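Local coordinates for nitroreductase family protein (Sphingopyxis sp., PDB 7DP1) that reduces nitro groups of dinitroaniline herbicides, using FMN as bound cofactor and NADPH as the source of electrons, at the interface of chains A and B. Residues are numbered along the deposited sequence; one frame, centred on the assembly and turned at random. Chains: chain A/B, Nitroreductase family protein.

Contact 1: the interface of chains A and B. Residues chain A 35, 38-39, 42, 157; chain B 222, 226, 228.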
ATOM      1  N   ALA A  35     -11.147 -12.306  11.689  1.00 47.49           N
ATOM      2  CA  ALA A  35     -11.310 -13.199  10.542  1.00 43.76           C
ATOM      3  C   ALA A  35     -12.191 -12.536   9.504  1.00 50.09           C
ATOM      4  O   ALA A  35     -11.881 -12.609   8.331  1.00 56.40           O
ATOM      5  CB  ALA A  35     -11.913 -14.521  10.942  1.00 42.19           C
ATOM      6  N   PHE A  38     -10.249  -9.815   7.601  1.00 39.14           N
ATOM      7  CA  PHE A  38      -9.314 -10.350   6.628  1.00 35.77           C
ATOM      8  C   PHE A  38      -9.941 -10.871   5.305  1.00 42.06           C
ATOM      9  O   PHE A  38      -9.318 -10.708   4.257  1.00 35.85           O
ATOM     10  CB  PHE A  38      -8.496 -11.455   7.303  1.00 42.72           C
ATOM     11  CG  PHE A  38      -7.563 -10.955   8.396  1.00 38.07           C
ATOM     12  CD1 PHE A  38      -6.991  -9.684   8.342  1.00 37.08           C
ATOM     13  CD2 PHE A  38      -7.259 -11.770   9.475  1.00 43.62           C
ATOM     14  CE1 PHE A  38      -6.114  -9.258   9.353  1.00 32.32           C
ATOM     15  CE2 PHE A  38      -6.389 -11.361  10.481  1.00 39.56           C
ATOM     16  CZ  PHE A  38      -5.814 -10.113  10.430  1.00 34.21           C
ATOM     17  N   GLU A  39     -11.150 -11.465   5.309  1.00 33.61           N
ATOM     18  CA  GLU A  39     -11.735 -11.918   4.012  1.00 39.10           C
ATOM     19  C   GLU A  39     -12.043 -10.733   3.132  1.00 31.53           C
ATOM     20  O   GLU A  39     -11.903 -10.821   1.911  1.00 40.27           O
ATOM     21  CB  GLU A  39     -13.023 -12.742   4.117  1.00 46.99           C
ATOM     22  CG  GLU A  39     -12.936 -13.896   4.993  1.00 71.43           C
ATOM     23  CD  GLU A  39     -13.506 -13.468   6.281  1.00 95.09           C
ATOM     24  OE1 GLU A  39     -13.517 -12.233   6.468  1.00100.26           O
ATOM     25  OE2 GLU A  39     -13.934 -14.280   7.135  1.00105.14           O
ATOM     26  N   GLN A  42      -8.880  -9.083   1.654  1.00 32.15           N
ATOM     27  CA  GLN A  42      -8.308  -9.866   0.570  1.00 29.77           C
ATOM     28  C   GLN A  42      -8.795  -9.315  -0.778  1.00 36.02           C
ATOM     29  O   GLN A  42      -8.206  -9.608  -1.812  1.00 29.64           O
ATOM     30  CB  GLN A  42      -8.669 -11.348   0.713  1.00 34.97           C
ATOM     31  CG  GLN A  42      -7.796 -12.313  -0.123  1.00 37.78           C
ATOM     32  CD  GLN A  42      -6.325 -12.353   0.339  1.00 37.01           C
ATOM     33  OE1 GLN A  42      -5.999 -11.991   1.486  1.00 31.89           O
ATOM     34  NE2 GLN A  42      -5.430 -12.799  -0.559  1.00 29.72           N
ATOM     35  N   TRP A 157      -2.923  -3.986   0.660  1.00 21.96           N
ATOM     36  CA  TRP A 157      -3.615  -4.891   1.604  1.00 18.62           C
ATOM     37  C   TRP A 157      -3.627  -4.349   3.021  1.00 20.60           C
ATOM     38  O   TRP A 157      -4.668  -4.294   3.678  1.00 19.08           O
ATOM     39  CB  TRP A 157      -2.971  -6.263   1.608  1.00 29.22           C
ATOM     40  CG  TRP A 157      -3.605  -7.225   2.569  1.00 29.75           C
ATOM     41  CD1 TRP A 157      -4.742  -7.943   2.359  1.00 31.52           C
ATOM     42  CD2 TRP A 157      -3.126  -7.606   3.880  1.00 26.85           C
ATOM     43  NE1 TRP A 157      -5.003  -8.755   3.443  1.00 29.57           N
ATOM     44  CE2 TRP A 157      -4.036  -8.564   4.394  1.00 33.12           C
ATOM     45  CE3 TRP A 157      -2.037  -7.221   4.668  1.00 35.68           C
ATOM     46  CZ2 TRP A 157      -3.886  -9.161   5.674  1.00 31.97           C
ATOM     47  CZ3 TRP A 157      -1.890  -7.808   5.942  1.00 40.80           C
ATOM     48  CH2 TRP A 157      -2.818  -8.765   6.428  1.00 35.33           C
TER
ATOM     49  N   LEU B 222      -8.486 -17.673   2.908  1.00 47.69           N
ATOM     50  CA  LEU B 222      -7.669 -17.173   4.011  1.00 44.80           C
ATOM     51  C   LEU B 222      -6.683 -18.230   4.539  1.00 47.78           C
ATOM     52  O   LEU B 222      -5.667 -17.897   5.172  1.00 44.69           O
ATOM     53  CB  LEU B 222      -8.565 -16.692   5.142  1.00 45.37           C
ATOM     54  CG  LEU B 222      -9.156 -15.301   4.938  1.00 38.09           C
ATOM     55  CD1 LEU B 222      -9.718 -14.774   6.259  1.00 44.77           C
ATOM     56  CD2 LEU B 222      -8.179 -14.328   4.274  1.00 36.53           C
ATOM     57  N   ILE B 226      -3.533 -16.309   6.146  1.00 35.63           N
ATOM     58  CA  ILE B 226      -3.410 -15.984   7.555  1.00 41.00           C
ATOM     59  C   ILE B 226      -3.083 -17.203   8.412  1.00 44.54           C
ATOM     60  O   ILE B 226      -3.717 -18.252   8.308  1.00 44.68           O
ATOM     61  CB  ILE B 226      -4.689 -15.334   8.112  1.00 43.12           C
ATOM     62  CG1 ILE B 226      -5.200 -14.231   7.169  1.00 46.27           C
ATOM     63  CG2 ILE B 226      -4.416 -14.777   9.507  1.00 37.37           C
ATOM     64  CD1 ILE B 226      -4.333 -12.983   7.110  1.00 47.00           C
ATOM     65  N   TRP B 228      -2.789 -18.200  12.479  1.00 40.34           N
ATOM     66  CA  TRP B 228      -3.153 -17.748  13.817  1.00 48.20           C
ATOM     67  C   TRP B 228      -2.308 -18.429  14.901  1.00 57.14           C
ATOM     68  O   TRP B 228      -2.098 -19.638  14.850  1.00 60.61           O
ATOM     69  CB  TRP B 228      -4.641 -18.009  14.074  1.00 46.70           C
ATOM     70  CG  TRP B 228      -5.532 -17.489  12.969  1.00 51.78           C
ATOM     71  CD1 TRP B 228      -5.779 -18.085  11.767  1.00 46.51           C
ATOM     72  CD2 TRP B 228      -6.293 -16.270  12.972  1.00 53.88           C
ATOM     73  NE1 TRP B 228      -6.630 -17.310  11.023  1.00 46.01           N
ATOM     74  CE2 TRP B 228      -6.965 -16.195  11.743  1.00 49.33           C
ATOM     75  CE3 TRP B 228      -6.467 -15.237  13.898  1.00 56.94           C
ATOM     76  CZ2 TRP B 228      -7.808 -15.139  11.417  1.00 51.81           C
ATOM     77  CZ3 TRP B 228      -7.298 -14.187  13.573  1.00 49.95           C
ATOM     78  CH2 TRP B 228      -7.958 -14.142  12.340  1.00 54.65           C
TER
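B:Leu222 lies against helix 31-41 of chain A with both of its methyl branches. Its packing is tight: CD1 of B:Leu222 sits between two side chains of that helix, 3.6 Å from CG of A:Glu39 and 3.7 Å from CB of A:Phe38. CD2 of B:Leu222 reaches back over the helix backbone, 3.8 Å from the carbonyl O of A:Phe38. The ring of A:Phe38 is tightly packed too. CG is anti to the carbonyl carbon (chi1 -67°), which sends the ring away from the helix toward strand 226-229 of chain B. CD1 of B:Ile226 lies over one face of the A:Phe38 ring, toward the rim, 3.9 Å above the plane. B:Trp228 comes to the ring edge with its six-membered part, and its CH2 is 3.7 Å from A:Phe38 CE2. B:Ile226 serves both rings, since its CG2 lies over a face of B:Trp228. The same indole edge also meets the helix, with CH2 of B:Trp228 3.9 Å from CA of A:Ala35.

The rim is looser. The carboxylate of A:Glu39 belongs to a poorly ordered side chain, so its position carries little weight. A:Gln42 barely touches, with OE1 4.2 Å from B:Leu222 CD2. A:Trp157 is also marginal, with CZ2 4.1 Å from B:Ile226 CD1. The site packs the C-terminal arm of one subunit onto a helix of the other, and so probably steadies the dimer by apolar contact.

Contact 2: the interface of chains A and B. Residues chain A 99, 218-220, 225; chain B 42, 50-51, 53.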
ATOM      1  N   ARG A  99       9.952  15.670   7.651  1.00 62.45           N
ATOM      2  CA  ARG A  99       8.614  15.139   7.891  1.00 61.93           C
ATOM      3  C   ARG A  99       8.554  14.197   9.096  1.00 62.53           C
ATOM      4  O   ARG A  99       7.667  14.329   9.943  1.00 62.94           O
ATOM      5  CB  ARG A  99       8.107  14.421   6.636  1.00 58.19           C
ATOM      6  CG  ARG A  99       7.962  15.349   5.430  1.00 59.01           C
ATOM      7  CD  ARG A  99       7.545  14.603   4.156  1.00 60.16           C
ATOM      8  NE  ARG A  99       7.532  15.497   2.992  1.00 70.29           N
ATOM      9  CZ  ARG A  99       7.039  15.193   1.792  1.00 71.88           C
ATOM     10  NH1 ARG A  99       6.514  13.992   1.555  1.00 70.72           N
ATOM     11  NH2 ARG A  99       7.098  16.090   0.815  1.00 70.11           N
ATOM     12  N   PRO A 218       0.078  15.802  11.273  1.00 46.66           N
ATOM     13  CA  PRO A 218       0.324  16.644  10.096  1.00 46.99           C
ATOM     14  C   PRO A 218       0.473  15.876   8.789  1.00 48.99           C
ATOM     15  O   PRO A 218       0.915  14.735   8.786  1.00 43.27           O
ATOM     16  CB  PRO A 218       1.632  17.362  10.449  1.00 49.50           C
ATOM     17  CG  PRO A 218       2.298  16.487  11.456  1.00 60.83           C
ATOM     18  CD  PRO A 218       1.205  15.804  12.223  1.00 54.69           C
ATOM     19  N   ARG A 219       0.116  16.518   7.685  1.00 49.98           N
ATOM     20  CA  ARG A 219       0.433  16.010   6.357  1.00 49.69           C
ATOM     21  C   ARG A 219       0.876  17.192   5.525  1.00 57.59           C
ATOM     22  O   ARG A 219       0.496  18.322   5.814  1.00 57.54           O
ATOM     23  CB  ARG A 219      -0.768  15.328   5.706  1.00 43.18           C
ATOM     24  CG  ARG A 219      -1.194  13.982   6.314  1.00 39.59           C
ATOM     25  CD  ARG A 219      -0.135  12.898   6.078  1.00 37.97           C
ATOM     26  NE  ARG A 219      -0.641  11.585   6.465  1.00 32.33           N
ATOM     27  CZ  ARG A 219      -0.757  11.173   7.721  1.00 39.65           C
ATOM     28  NH1 ARG A 219      -0.405  11.970   8.724  1.00 45.73           N
ATOM     29  NH2 ARG A 219      -1.239   9.968   7.970  1.00 41.41           N
ATOM     30  N   VAL A 220       1.682  16.950   4.498  1.00 54.85           N
ATOM     31  CA  VAL A 220       2.029  18.045   3.603  1.00 59.74           C
ATOM     32  C   VAL A 220       0.805  18.403   2.772  1.00 47.88           C
ATOM     33  O   VAL A 220      -0.129  17.610   2.662  1.00 46.42           O
ATOM     34  CB  VAL A 220       3.218  17.685   2.692  1.00 60.32           C
ATOM     35  CG1 VAL A 220       4.472  17.380   3.537  1.00 58.62           C
ATOM     36  CG2 VAL A 220       2.854  16.507   1.790  1.00 51.43           C
ATOM     37  N   VAL A 225       2.559  17.242  -3.565  1.00 54.25           N
ATOM     38  CA  VAL A 225       2.208  15.866  -3.895  1.00 54.13           C
ATOM     39  C   VAL A 225       1.750  15.697  -5.331  1.00 56.63           C
ATOM     40  O   VAL A 225       2.170  14.765  -6.027  1.00 54.94           O
ATOM     41  CB  VAL A 225       1.051  15.330  -3.000  1.00 43.21           C
ATOM     42  CG1 VAL A 225       0.807  13.873  -3.283  1.00 40.71           C
ATOM     43  CG2 VAL A 225       1.320  15.552  -1.514  1.00 35.62           C
TER
ATOM     44  N   GLN B  42      -4.327  11.687   1.294  1.00 38.54           N
ATOM     45  CA  GLN B  42      -3.078  12.064   1.943  1.00 33.59           C
ATOM     46  C   GLN B  42      -3.083  11.599   3.403  1.00 39.24           C
ATOM     47  O   GLN B  42      -2.038  11.574   4.051  1.00 38.51           O
ATOM     48  CB  GLN B  42      -2.861  13.604   1.872  1.00 34.44           C
ATOM     49  CG  GLN B  42      -1.451  14.062   2.226  1.00 34.66           C
ATOM     50  CD  GLN B  42      -0.428  13.592   1.216  1.00 41.07           C
ATOM     51  OE1 GLN B  42      -0.774  13.284   0.063  1.00 40.02           O
ATOM     52  NE2 GLN B  42       0.841  13.532   1.633  1.00 40.72           N
ATOM     53  N   LEU B  50       6.870   9.736   6.091  1.00 37.62           N
ATOM     54  CA  LEU B  50       7.618  10.241   4.940  1.00 37.47           C
ATOM     55  C   LEU B  50       6.673  10.715   3.835  1.00 38.87           C
ATOM     56  O   LEU B  50       7.017  11.623   3.079  1.00 47.68           O
ATOM     57  CB  LEU B  50       8.557   9.165   4.391  1.00 38.51           C
ATOM     58  CG  LEU B  50       9.818   8.864   5.217  1.00 45.95           C
ATOM     59  CD1 LEU B  50      10.755   7.919   4.462  1.00 42.90           C
ATOM     60  CD2 LEU B  50      10.529  10.140   5.598  1.00 46.55           C
ATOM     61  N   GLN B  51       5.495  10.091   3.735  1.00 35.08           N
ATOM     62  CA  GLN B  51       4.545  10.419   2.662  1.00 31.86           C
ATOM     63  C   GLN B  51       5.247  10.451   1.310  1.00 29.75           C
ATOM     64  O   GLN B  51       5.206  11.481   0.603  1.00 31.16           O
ATOM     65  CB  GLN B  51       3.880  11.770   2.914  1.00 33.87           C
ATOM     66  CG  GLN B  51       3.059  11.861   4.168  1.00 34.07           C
ATOM     67  CD  GLN B  51       2.887  13.303   4.577  1.00 45.41           C
ATOM     68  OE1 GLN B  51       2.091  14.045   3.977  1.00 42.12           O
ATOM     69  NE2 GLN B  51       3.632  13.720   5.600  1.00 48.91           N
ATOM     70  N   TRP B  53       4.840   9.168  -1.612  1.00 32.98           N
ATOM     71  CA  TRP B  53       4.176   9.170  -2.914  1.00 32.29           C
ATOM     72  C   TRP B  53       4.168  10.560  -3.576  1.00 34.80           C
ATOM     73  O   TRP B  53       4.019  11.587  -2.909  1.00 37.94           O
ATOM     74  CB  TRP B  53       2.730   8.663  -2.791  1.00 26.59           C
ATOM     75  CG  TRP B  53       1.947   9.337  -1.690  1.00 33.87           C
ATOM     76  CD1 TRP B  53       1.236  10.501  -1.778  1.00 32.55           C
ATOM     77  CD2 TRP B  53       1.797   8.878  -0.341  1.00 30.98           C
ATOM     78  NE1 TRP B  53       0.659  10.796  -0.566  1.00 34.92           N
ATOM     79  CE2 TRP B  53       0.971   9.801   0.328  1.00 29.31           C
ATOM     80  CE3 TRP B  53       2.271   7.753   0.367  1.00 36.73           C
ATOM     81  CZ2 TRP B  53       0.621   9.662   1.674  1.00 27.69           C
ATOM     82  CZ3 TRP B  53       1.919   7.611   1.704  1.00 33.08           C
ATOM     83  CH2 TRP B  53       1.102   8.562   2.344  1.00 31.16           C
TER
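A:Arg219 gives a hydrogen bond from NE to the backbone O of B:Gln42, at 2.8 Å. The acceptor lies 26° out of the guanidinium plane, and the bond is bent, 123° at H. Within chain A, NH1 of A:Arg219 hydrogen-bonds to the carbonyl O of A:Pro218, which helps fix the guanidinium. A:Arg99, extended from CG to NE, hydrogen-bonds through NH1 to the backbone O of B:Leu50 at 2.9 Å.

OE1 of B:Gln51 accepts from the backbone N of A:Val220 at 3.0 Å and from NE2 of B:Gln42 at 2.7 Å, each on a lone pair. B:Trp53 NE1 holds OE1 of B:Gln42, from above the carbonyl plane. These bonds hold the B:Gln42 amide at both ends and probably set how the B:Gln51 amide is turned.

Apolar packing fills in between. CD of A:Arg219 lies 3.4 Å from CD of B:Gln51. A:Val225 sets CG1 3.7 Å from B:Trp53 CD1. With an alanine at A:Arg219, the B:Gln42 carbonyl would probably lose this donor, and a gap would be likely to open beside the B:Gln51 amide.

This hydrogen-bonded patch of the homodimer interface joins the C-terminal segment and helix 96-109 of chain A to the stretch between helix 31-41 and strand 54-59 of chain B.

Contact 3: the interface of chains A and B. Residues chain A 89, 92, 96; chain B 50, 145-146, 150.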
ATOM      1  N   PRO A  89      15.398   5.162   4.160  1.00 56.39           N
ATOM      2  CA  PRO A  89      16.393   5.177   3.084  1.00 59.96           C
ATOM      3  C   PRO A  89      17.706   5.754   3.611  1.00 66.90           C
ATOM      4  O   PRO A  89      17.697   6.782   4.295  1.00 64.19           O
ATOM      5  CB  PRO A  89      15.762   6.084   2.024  1.00 65.72           C
ATOM      6  CG  PRO A  89      14.292   6.080   2.332  1.00 60.67           C
ATOM      7  CD  PRO A  89      14.186   5.925   3.823  1.00 59.25           C
ATOM      8  N   LEU A  92      18.692   9.716   3.587  1.00 88.64           N
ATOM      9  CA  LEU A  92      17.430  10.435   3.477  1.00 76.58           C
ATOM     10  C   LEU A  92      17.590  11.951   3.650  1.00 76.73           C
ATOM     11  O   LEU A  92      18.024  12.440   4.695  1.00 79.42           O
ATOM     12  CB  LEU A  92      16.444   9.880   4.502  1.00 69.59           C
ATOM     13  CG  LEU A  92      14.994  10.350   4.461  1.00 66.46           C
ATOM     14  CD1 LEU A  92      14.367  10.008   3.121  1.00 54.48           C
ATOM     15  CD2 LEU A  92      14.226   9.722   5.618  1.00 62.39           C
ATOM     16  N   TRP A  96      11.805  15.042   2.947  1.00 56.59           N
ATOM     17  CA  TRP A  96      11.382  13.850   3.659  1.00 65.99           C
ATOM     18  C   TRP A  96      11.906  13.792   5.081  1.00 69.84           C
ATOM     19  O   TRP A  96      11.180  13.415   5.998  1.00 68.12           O
ATOM     20  CB  TRP A  96      11.836  12.608   2.891  1.00 65.20           C
ATOM     21  CG  TRP A  96      11.220  12.545   1.552  1.00 55.54           C
ATOM     22  CD1 TRP A  96       9.925  12.251   1.252  1.00 51.15           C
ATOM     23  CD2 TRP A  96      11.869  12.829   0.307  1.00 55.94           C
ATOM     24  NE1 TRP A  96       9.729  12.327  -0.105  1.00 49.12           N
ATOM     25  CE2 TRP A  96      10.910  12.673  -0.708  1.00 50.36           C
ATOM     26  CE3 TRP A  96      13.174  13.186  -0.046  1.00 66.40           C
ATOM     27  CZ2 TRP A  96      11.212  12.862  -2.057  1.00 55.23           C
ATOM     28  CZ3 TRP A  96      13.471  13.379  -1.383  1.00 68.67           C
ATOM     29  CH2 TRP A  96      12.495  13.216  -2.373  1.00 57.93           C
TER
ATOM     30  N   LEU B  50       6.870   9.736   6.091  1.00 37.62           N
ATOM     31  CA  LEU B  50       7.618  10.241   4.940  1.00 37.47           C
ATOM     32  C   LEU B  50       6.673  10.715   3.835  1.00 38.87           C
ATOM     33  O   LEU B  50       7.017  11.623   3.079  1.00 47.68           O
ATOM     34  CB  LEU B  50       8.557   9.165   4.391  1.00 38.51           C
ATOM     35  CG  LEU B  50       9.818   8.864   5.217  1.00 45.95           C
ATOM     36  CD1 LEU B  50      10.755   7.919   4.462  1.00 42.90           C
ATOM     37  CD2 LEU B  50      10.529  10.140   5.598  1.00 46.55           C
ATOM     38  N   ILE B 145      15.684   7.362  -4.340  1.00 49.65           N
ATOM     39  CA  ILE B 145      16.263   7.023  -3.042  1.00 54.88           C
ATOM     40  C   ILE B 145      15.353   6.099  -2.216  1.00 53.07           C
ATOM     41  O   ILE B 145      15.826   5.400  -1.326  1.00 56.07           O
ATOM     42  CB  ILE B 145      16.561   8.284  -2.218  1.00 57.70           C
ATOM     43  CG1 ILE B 145      15.262   8.959  -1.772  1.00 59.22           C
ATOM     44  CG2 ILE B 145      17.443   9.238  -3.011  1.00 63.46           C
ATOM     45  CD1 ILE B 145      15.427   9.853  -0.557  1.00 65.48           C
ATOM     46  N   MET B 146      14.056   6.097  -2.520  1.00 48.21           N
ATOM     47  CA  MET B 146      13.071   5.340  -1.738  1.00 45.94           C
ATOM     48  C   MET B 146      13.285   3.832  -1.816  1.00 52.55           C
ATOM     49  O   MET B 146      13.645   3.303  -2.869  1.00 55.93           O
ATOM     50  CB  MET B 146      11.649   5.682  -2.200  1.00 42.43           C
ATOM     51  CG  MET B 146      11.269   7.141  -1.945  1.00 43.39           C
ATOM     52  SD  MET B 146      11.661   7.680  -0.255  1.00 50.52           S
ATOM     53  CE  MET B 146      11.282   9.427  -0.360  1.00 53.59           C
ATOM     54  N   GLN B 150       9.046   2.100   1.437  1.00 37.37           N
ATOM     55  CA  GLN B 150       8.404   3.309   0.900  1.00 28.59           C
ATOM     56  C   GLN B 150       7.500   2.937  -0.274  1.00 32.87           C
ATOM     57  O   GLN B 150       6.411   3.486  -0.426  1.00 28.50           O
ATOM     58  CB  GLN B 150       9.438   4.344   0.481  1.00 36.05           C
ATOM     59  CG  GLN B 150       9.994   5.104   1.664  1.00 44.17           C
ATOM     60  CD  GLN B 150      11.003   4.289   2.467  1.00 44.32           C
ATOM     61  OE1 GLN B 150      11.919   3.676   1.910  1.00 43.39           O
ATOM     62  NE2 GLN B 150      10.820   4.261   3.774  1.00 43.58           N
TER
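This is a mainly apolar patch of the subunit interface in a nitroreductase-family flavoenzyme, a family that typically works as a homodimer. It packs the segment before helix 96-109 of chain A, and the start of that helix, against loops of chain B and the start of its helix 148-167.

The methyl CE of B:Met146 lies over the face of the A:Trp96 indole, 3.3 Å from CE2, in a CH-pi contact with the five-membered ring. The methionine chain bends at chi2 (-48°), then runs straight through the sulfur (chi3 174°) to bring this methyl to the ring. B:Leu50 meets the same indole differently. The backbone O of B:Leu50 lies at the ring edge, in plane, 3.5 Å from CD1 of A:Trp96.

The side chain of B:Leu50 turns to A:Leu92. The two leucines, B:Leu50 and A:Leu92, meet tip to tip, CD2 to CD2 at 3.7 Å. The other branch of A:Leu92, CD1, lies 3.8 Å from CD1 of B:Ile145, and these two side chains cross at about a right angle. B:Ile145 CD1 also borders the six-membered part of the indole, 4.1 Å from CE3 of A:Trp96.

A:Pro89 fits between chain B groups. Its CB touches the backbone O of B:Ile145. CG of A:Pro89 lies 3.4 Å from the amide OE1 of B:Gln150. The sulfur SD of B:Met146 is 4.0 Å from CG of A:Pro89.

Contacts 2 and 3 are neighbours, their C-alpha centres about 12 Å apart. They share B:Leu50 and both draw on helix 96-109 of chain A. The C-alpha centre of contact 1 is about 28 Å from that of contact 2 and about 29 Å from that of contact 3. A:Gln42 enters contact 1 and B:Gln42 contact 2, and the C-terminal segment takes part in both. Helix 148-167 supplies A:Trp157 to contact 1 and, from the other chain, B:Gln150 to contact 3. Each contact has a twin with the chains exchanged, so the subunits are probably held at several separate places. A:Arg219 also belongs to an FMN pocket, which may link contact 2 to cofactor binding.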